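Local coordinates for protein mannosephosphate isomerase, putative (Archaeoglobus fulgidus, PDB 1ZX5) that probably interconverts mannose 6-phosphate and fructose 6-phosphate as a zinc-dependent type 1 mannose-6-phosphate isomerase, at residues G116-Y130 with H176-S190. Numbering follows the deposited sequence.
Sequences GVESAWLVFNKGKAY and HAGEGLRVLEVSSNS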
loop_
_atom_site.group_PDB
_atom_site.type_symbol
_atom_site.label_atom_id
_atom_site.label_comp_id
_atom_site.label_asym_id
_atom_site.label_seq_id
_atom_site.Cartn_x
_atom_site.Cartn_y
_atom_site.Cartn_z
ATOM N N GLY A 116 3.748 1.201 14.324
ATOM C CA GLY A 116 4.726 0.659 13.390
ATOM C C GLY A 116 4.175 0.411 11.994
ATOM O O GLY A 116 2.970 0.539 11.749
ATOM N N VAL A 117 5.075 0.100 11.066
ATOM C CA VAL A 117 4.703 -0.079 9.670
ATOM C C VAL A 117 5.314 -1.357 9.114
ATOM O O VAL A 117 6.538 -1.531 9.138
ATOM C CB VAL A 117 5.149 1.105 8.759
ATOM C CG1 VAL A 117 4.445 1.022 7.388
ATOM C CG2 VAL A 117 4.895 2.467 9.418
ATOM N N GLU A 118 4.452 -2.244 8.626
ATOM C CA GLU A 118 4.850 -3.330 7.721
ATOM C C GLU A 118 4.102 -3.091 6.415
ATOM O O GLU A 118 2.997 -2.550 6.429
ATOM C CB GLU A 118 4.484 -4.698 8.304
ATOM C CG GLU A 118 2.974 -4.846 8.625
ATOM C CD GLU A 118 2.570 -6.242 9.153
ATOM O OE1 GLU A 118 3.469 -7.093 9.396
ATOM O OE2 GLU A 118 1.340 -6.473 9.327
ATOM N N SER A 119 4.689 -3.476 5.288
ATOM C CA SER A 119 4.020 -3.273 4.010
ATOM C C SER A 119 4.276 -4.344 2.960
ATOM O O SER A 119 5.309 -5.029 2.959
ATOM C CB SER A 119 4.350 -1.892 3.444
ATOM O OG SER A 119 5.722 -1.812 3.177
ATOM N N ALA A 120 3.289 -4.490 2.082
ATOM C CA ALA A 120 3.361 -5.361 0.941
ATOM C C ALA A 120 3.263 -4.483 -0.318
ATOM O O ALA A 120 2.413 -3.598 -0.417
ATOM C CB ALA A 120 2.240 -6.396 1.000
ATOM N N TRP A 121 4.157 -4.730 -1.266
ATOM C CA TRP A 121 4.273 -3.939 -2.489
ATOM C C TRP A 121 3.882 -4.807 -3.662
ATOM O O TRP A 121 4.273 -5.966 -3.725
ATOM C CB TRP A 121 5.731 -3.526 -2.700
ATOM C CG TRP A 121 6.249 -2.424 -1.824
ATOM C CD1 TRP A 121 5.692 -1.936 -0.673
ATOM C CD2 TRP A 121 7.462 -1.688 -2.027
ATOM N NE1 TRP A 121 6.468 -0.923 -0.162
ATOM C CE2 TRP A 121 7.562 -0.749 -0.976
ATOM C CE3 TRP A 121 8.480 -1.733 -3.002
ATOM C CZ2 TRP A 121 8.649 0.141 -0.865
ATOM C CZ3 TRP A 121 9.562 -0.842 -2.893
ATOM C CH2 TRP A 121 9.635 0.080 -1.835
ATOM N N LEU A 122 3.096 -4.243 -4.572
ATOM C CA LEU A 122 2.813 -4.844 -5.866
ATOM C C LEU A 122 3.225 -3.833 -6.930
ATOM O O LEU A 122 2.693 -2.726 -7.011
ATOM C CB LEU A 122 1.332 -5.212 -6.016
ATOM C CG LEU A 122 0.948 -5.884 -7.348
ATOM C CD1 LEU A 122 1.463 -7.340 -7.448
ATOM C CD2 LEU A 122 -0.568 -5.815 -7.570
ATOM N N VAL A 123 4.189 -4.238 -7.736
ATOM C CA VAL A 123 4.825 -3.378 -8.718
ATOM C C VAL A 123 4.071 -3.521 -10.048
ATOM O O VAL A 123 3.551 -4.589 -10.351
ATOM C CB VAL A 123 6.316 -3.816 -8.825
ATOM C CG1 VAL A 123 6.960 -3.385 -10.115
ATOM C CG2 VAL A 123 7.116 -3.358 -7.583
ATOM N N PHE A 124 4.005 -2.450 -10.836
ATOM C CA PHE A 124 3.245 -2.471 -12.085
ATOM C C PHE A 124 4.085 -2.367 -13.341
ATOM O O PHE A 124 3.560 -2.497 -14.434
ATOM C CB PHE A 124 2.166 -1.375 -12.091
ATOM C CG PHE A 124 1.093 -1.594 -11.069
ATOM C CD1 PHE A 124 0.273 -2.724 -11.131
ATOM C CD2 PHE A 124 0.927 -0.704 -10.025
ATOM C CE1 PHE A 124 -0.707 -2.957 -10.171
ATOM C CE2 PHE A 124 -0.063 -0.910 -9.070
ATOM C CZ PHE A 124 -0.886 -2.041 -9.145
ATOM N N ASN A 125 5.384 -2.134 -13.201
ATOM C CA ASN A 125 6.198 -1.837 -14.369
ATOM C C ASN A 125 7.602 -2.398 -14.208
ATOM O O ASN A 125 7.883 -3.108 -13.244
ATOM C CB ASN A 125 6.215 -0.314 -14.643
ATOM C CG ASN A 125 7.048 0.466 -13.624
ATOM O OD1 ASN A 125 7.135 0.094 -12.449
ATOM N ND2 ASN A 125 7.672 1.548 -14.078
ATOM N N LYS A 126 8.474 -2.071 -15.154
ATOM C CA LYS A 126 9.877 -2.429 -15.055
ATOM C C LYS A 126 10.673 -1.228 -14.555
ATOM O O LYS A 126 10.906 -0.252 -15.275
ATOM C CB LYS A 126 10.392 -3.007 -16.380
ATOM C CG LYS A 126 9.388 -4.042 -16.955
ATOM C CD LYS A 126 9.988 -5.162 -17.818
ATOM C CE LYS A 126 10.273 -4.706 -19.221
ATOM N NZ LYS A 126 11.133 -5.713 -19.939
ATOM N N GLY A 127 11.053 -1.300 -13.288
ATOM C CA GLY A 127 11.747 -0.210 -12.625
ATOM C C GLY A 127 12.746 -0.834 -11.686
ATOM O O GLY A 127 13.123 -1.992 -11.866
ATOM N N LYS A 128 13.162 -0.074 -10.678
ATOM C CA LYS A 128 14.115 -0.575 -9.697
ATOM C C LYS A 128 13.587 -0.437 -8.276
ATOM O O LYS A 128 13.231 0.660 -7.837
ATOM C CB LYS A 128 15.453 0.148 -9.836
ATOM C CG LYS A 128 16.339 -0.428 -10.915
ATOM C CD LYS A 128 17.311 0.605 -11.456
ATOM C CE LYS A 128 18.379 -0.078 -12.293
ATOM N NZ LYS A 128 18.753 0.690 -13.534
ATOM N N ALA A 129 13.524 -1.565 -7.579
ATOM C CA ALA A 129 13.207 -1.594 -6.166
ATOM C C ALA A 129 14.491 -1.893 -5.388
ATOM O O ALA A 129 15.323 -2.692 -5.825
ATOM C CB ALA A 129 12.144 -2.648 -5.882
ATOM N N TYR A 130 14.656 -1.229 -4.249
ATOM C CA TYR A 130 15.835 -1.417 -3.397
ATOM C C TYR A 130 15.356 -1.797 -2.014
ATOM O O TYR A 130 14.524 -1.098 -1.456
ATOM C CB TYR A 130 16.654 -0.127 -3.319
ATOM C CG TYR A 130 17.105 0.397 -4.661
ATOM C CD1 TYR A 130 18.363 0.067 -5.172
ATOM C CD2 TYR A 130 16.278 1.236 -5.423
ATOM C CE1 TYR A 130 18.791 0.554 -6.405
ATOM C CE2 TYR A 130 16.693 1.723 -6.666
ATOM C CZ TYR A 130 17.949 1.379 -7.146
ATOM O OH TYR A 130 18.374 1.855 -8.372
ATOM N N HIS A 176 14.887 0.820 2.377
ATOM C CA HIS A 176 14.315 0.626 1.061
ATOM C C HIS A 176 14.130 1.945 0.319
ATOM O O HIS A 176 14.188 3.019 0.918
ATOM C CB HIS A 176 12.990 -0.161 1.155
ATOM C CG HIS A 176 11.899 0.579 1.871
ATOM N ND1 HIS A 176 11.810 0.636 3.248
ATOM C CD2 HIS A 176 10.853 1.294 1.397
ATOM C CE1 HIS A 176 10.758 1.357 3.589
ATOM N NE2 HIS A 176 10.162 1.771 2.485
ATOM N N ALA A 177 13.930 1.826 -0.995
ATOM C CA ALA A 177 13.751 2.935 -1.918
ATOM C C ALA A 177 13.267 2.353 -3.253
ATOM O O ALA A 177 13.205 1.122 -3.437
ATOM C CB ALA A 177 15.067 3.709 -2.113
ATOM N N GLY A 178 12.930 3.244 -4.181
ATOM C CA GLY A 178 12.504 2.853 -5.517
ATOM C C GLY A 178 12.930 3.898 -6.524
ATOM O O GLY A 178 13.237 5.027 -6.153
ATOM N N GLU A 179 12.948 3.518 -7.796
ATOM C CA GLU A 179 13.330 4.423 -8.874
ATOM C C GLU A 179 12.642 3.985 -10.160
ATOM O O GLU A 179 12.758 2.829 -10.562
ATOM C CB GLU A 179 14.852 4.417 -9.051
ATOM C CG GLU A 179 15.364 5.338 -10.122
ATOM C CD GLU A 179 16.895 5.328 -10.213
ATOM O OE1 GLU A 179 17.510 4.233 -10.264
ATOM O OE2 GLU A 179 17.488 6.432 -10.232
ATOM N N GLY A 180 11.932 4.910 -10.797
ATOM C CA GLY A 180 11.212 4.623 -12.029
ATOM C C GLY A 180 10.186 3.524 -11.815
ATOM O O GLY A 180 9.934 2.718 -12.712
ATOM N N LEU A 181 9.597 3.511 -10.622
ATOM C CA LEU A 181 8.814 2.391 -10.135
ATOM C C LEU A 181 7.382 2.792 -9.804
ATOM O O LEU A 181 7.159 3.718 -9.011
ATOM C CB LEU A 181 9.481 1.797 -8.889
ATOM C CG LEU A 181 9.065 0.388 -8.472
ATOM C CD1 LEU A 181 9.616 -0.666 -9.439
ATOM C CD2 LEU A 181 9.521 0.125 -7.036
ATOM N N ARG A 182 6.428 2.085 -10.417
ATOM C CA ARG A 182 4.999 2.274 -10.166
ATOM C C ARG A 182 4.522 1.114 -9.315
ATOM O O ARG A 182 4.722 -0.044 -9.669
ATOM C CB ARG A 182 4.217 2.286 -11.477
ATOM C CG ARG A 182 4.645 3.387 -12.423
ATOM C CD ARG A 182 4.104 3.132 -13.800
ATOM N NE ARG A 182 4.450 4.222 -14.700
ATOM C CZ ARG A 182 4.090 4.277 -15.984
ATOM N NH1 ARG A 182 3.381 3.297 -16.531
ATOM N NH2 ARG A 182 4.443 5.313 -16.727
ATOM N N VAL A 183 3.875 1.423 -8.197
ATOM C CA VAL A 183 3.652 0.397 -7.180
ATOM C C VAL A 183 2.372 0.661 -6.375
ATOM O O VAL A 183 1.976 1.821 -6.137
ATOM C CB VAL A 183 4.965 0.191 -6.293
ATOM C CG1 VAL A 183 5.555 1.507 -5.866
ATOM C CG2 VAL A 183 4.729 -0.705 -5.076
ATOM N N LEU A 184 1.689 -0.427 -6.030
ATOM C CA LEU A 184 0.620 -0.413 -5.057
ATOM C C LEU A 184 1.233 -0.839 -3.727
ATOM O O LEU A 184 1.799 -1.935 -3.631
ATOM C CB LEU A 184 -0.464 -1.402 -5.492
ATOM C CG LEU A 184 -1.656 -1.667 -4.555
ATOM C CD1 LEU A 184 -2.470 -0.392 -4.347
ATOM C CD2 LEU A 184 -2.539 -2.756 -5.115
ATOM N N GLU A 185 1.116 0.005 -2.701
ATOM C CA GLU A 185 1.687 -0.298 -1.379
ATOM C C GLU A 185 0.602 -0.420 -0.306
ATOM O O GLU A 185 -0.047 0.568 0.054
ATOM C CB GLU A 185 2.764 0.748 -0.975
ATOM C CG GLU A 185 3.944 0.810 -1.950
ATOM C CD GLU A 185 5.106 1.713 -1.528
ATOM O OE1 GLU A 185 5.199 2.118 -0.344
ATOM O OE2 GLU A 185 5.948 2.003 -2.410
ATOM N N VAL A 186 0.404 -1.637 0.195
ATOM C CA VAL A 186 -0.549 -1.878 1.262
ATOM C C VAL A 186 0.264 -1.949 2.548
ATOM O O VAL A 186 1.146 -2.806 2.681
ATOM C CB VAL A 186 -1.357 -3.192 1.053
ATOM C CG1 VAL A 186 -2.411 -3.350 2.161
ATOM C CG2 VAL A 186 -2.004 -3.206 -0.321
ATOM N N SER A 187 -0.009 -1.043 3.489
ATOM C CA SER A 187 0.725 -1.039 4.746
ATOM C C SER A 187 -0.204 -0.959 5.946
ATOM O O SER A 187 -1.413 -0.816 5.792
ATOM C CB SER A 187 1.712 0.117 4.782
ATOM O OG SER A 187 1.030 1.365 4.804
ATOM N N SER A 188 0.379 -1.072 7.140
ATOM C CA SER A 188 -0.272 -0.631 8.374
ATOM C C SER A 188 -0.820 0.777 8.167
ATOM O O SER A 188 -0.345 1.525 7.300
ATOM C CB SER A 188 0.730 -0.593 9.531
ATOM O OG SER A 188 1.507 -1.781 9.569
ATOM N N ASN A 189 -1.818 1.132 8.965
ATOM C CA ASN A 189 -2.370 2.470 8.919
ATOM C C ASN A 189 -1.445 3.455 9.653
ATOM O O ASN A 189 -1.771 3.961 10.730
ATOM C CB ASN A 189 -3.794 2.492 9.499
ATOM C CG ASN A 189 -4.473 3.827 9.289
ATOM O OD1 ASN A 189 -4.113 4.578 8.369
ATOM N ND2 ASN A 189 -5.450 4.142 10.138
ATOM N N SER A 190 -0.282 3.694 9.062
ATOM C CA SER A 190 0.761 4.533 9.639
ATOM C C SER A 190 1.691 4.987 8.535
ATOM O O SER A 190 1.978 4.236 7.601
ATOM C CB SER A 190 1.565 3.775 10.701
ATOM O OG SER A 190 2.671 4.545 11.152
HETATM O O HOH W 1 0.107 -3.963 10.055
HETATM O O HOH W 2 11.131 2.386 -14.954
#
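Trp121 and Glu185 face each other as a non-hydrogen-bonded antiparallel pair, and in the conformer described, one of two, the glutamate lies flat along the indole. Glu185 CG sits over the five-membered ring, 3.7 Å from its centroid in a CH-pi contact, while the carboxylate stacks on the same face, its plane 19° from the ring's. Trp121 CG stands anti to its own carbonyl carbon (chi1 -75°), which swings the indole across the inside of the barrel, where CZ2 comes within 3.4 Å of His176 CD2 at an oblique angle and Val183 CG2 packs on CB. With an alanine here, a gap would probably open between His176, Val183 and Leu181, and the Glu185 chain would lose the ring it lies on. This is the catalytic-domain cupin of type I phosphomannose isomerases: both segments bend from one sheet of the barrel into the other, so strands 119-123 and 181-188 pair in one, 128-130 and 176-179 in the other. The His176 ring also meets those of His99 and His101. On the opposite face, Leu122 and Leu184 touch Val294 of strand 291-298. At the bend the two ladders slip by one residue, and the Asn125 amide bridges the break: OD1 accepts Arg182 N almost straight (176°) but from above the carbonyl plane, and ND2 donates to Gly180 O at 2.9 Å. Beyond, Tyr130 OH donates to Glu179 OE1 (3.2 Å) from above the carboxylate plane. At the far end Ser188 OG takes Glu118 N at 3.1 Å, and a water joins that hydroxyl to Glu118 OE2.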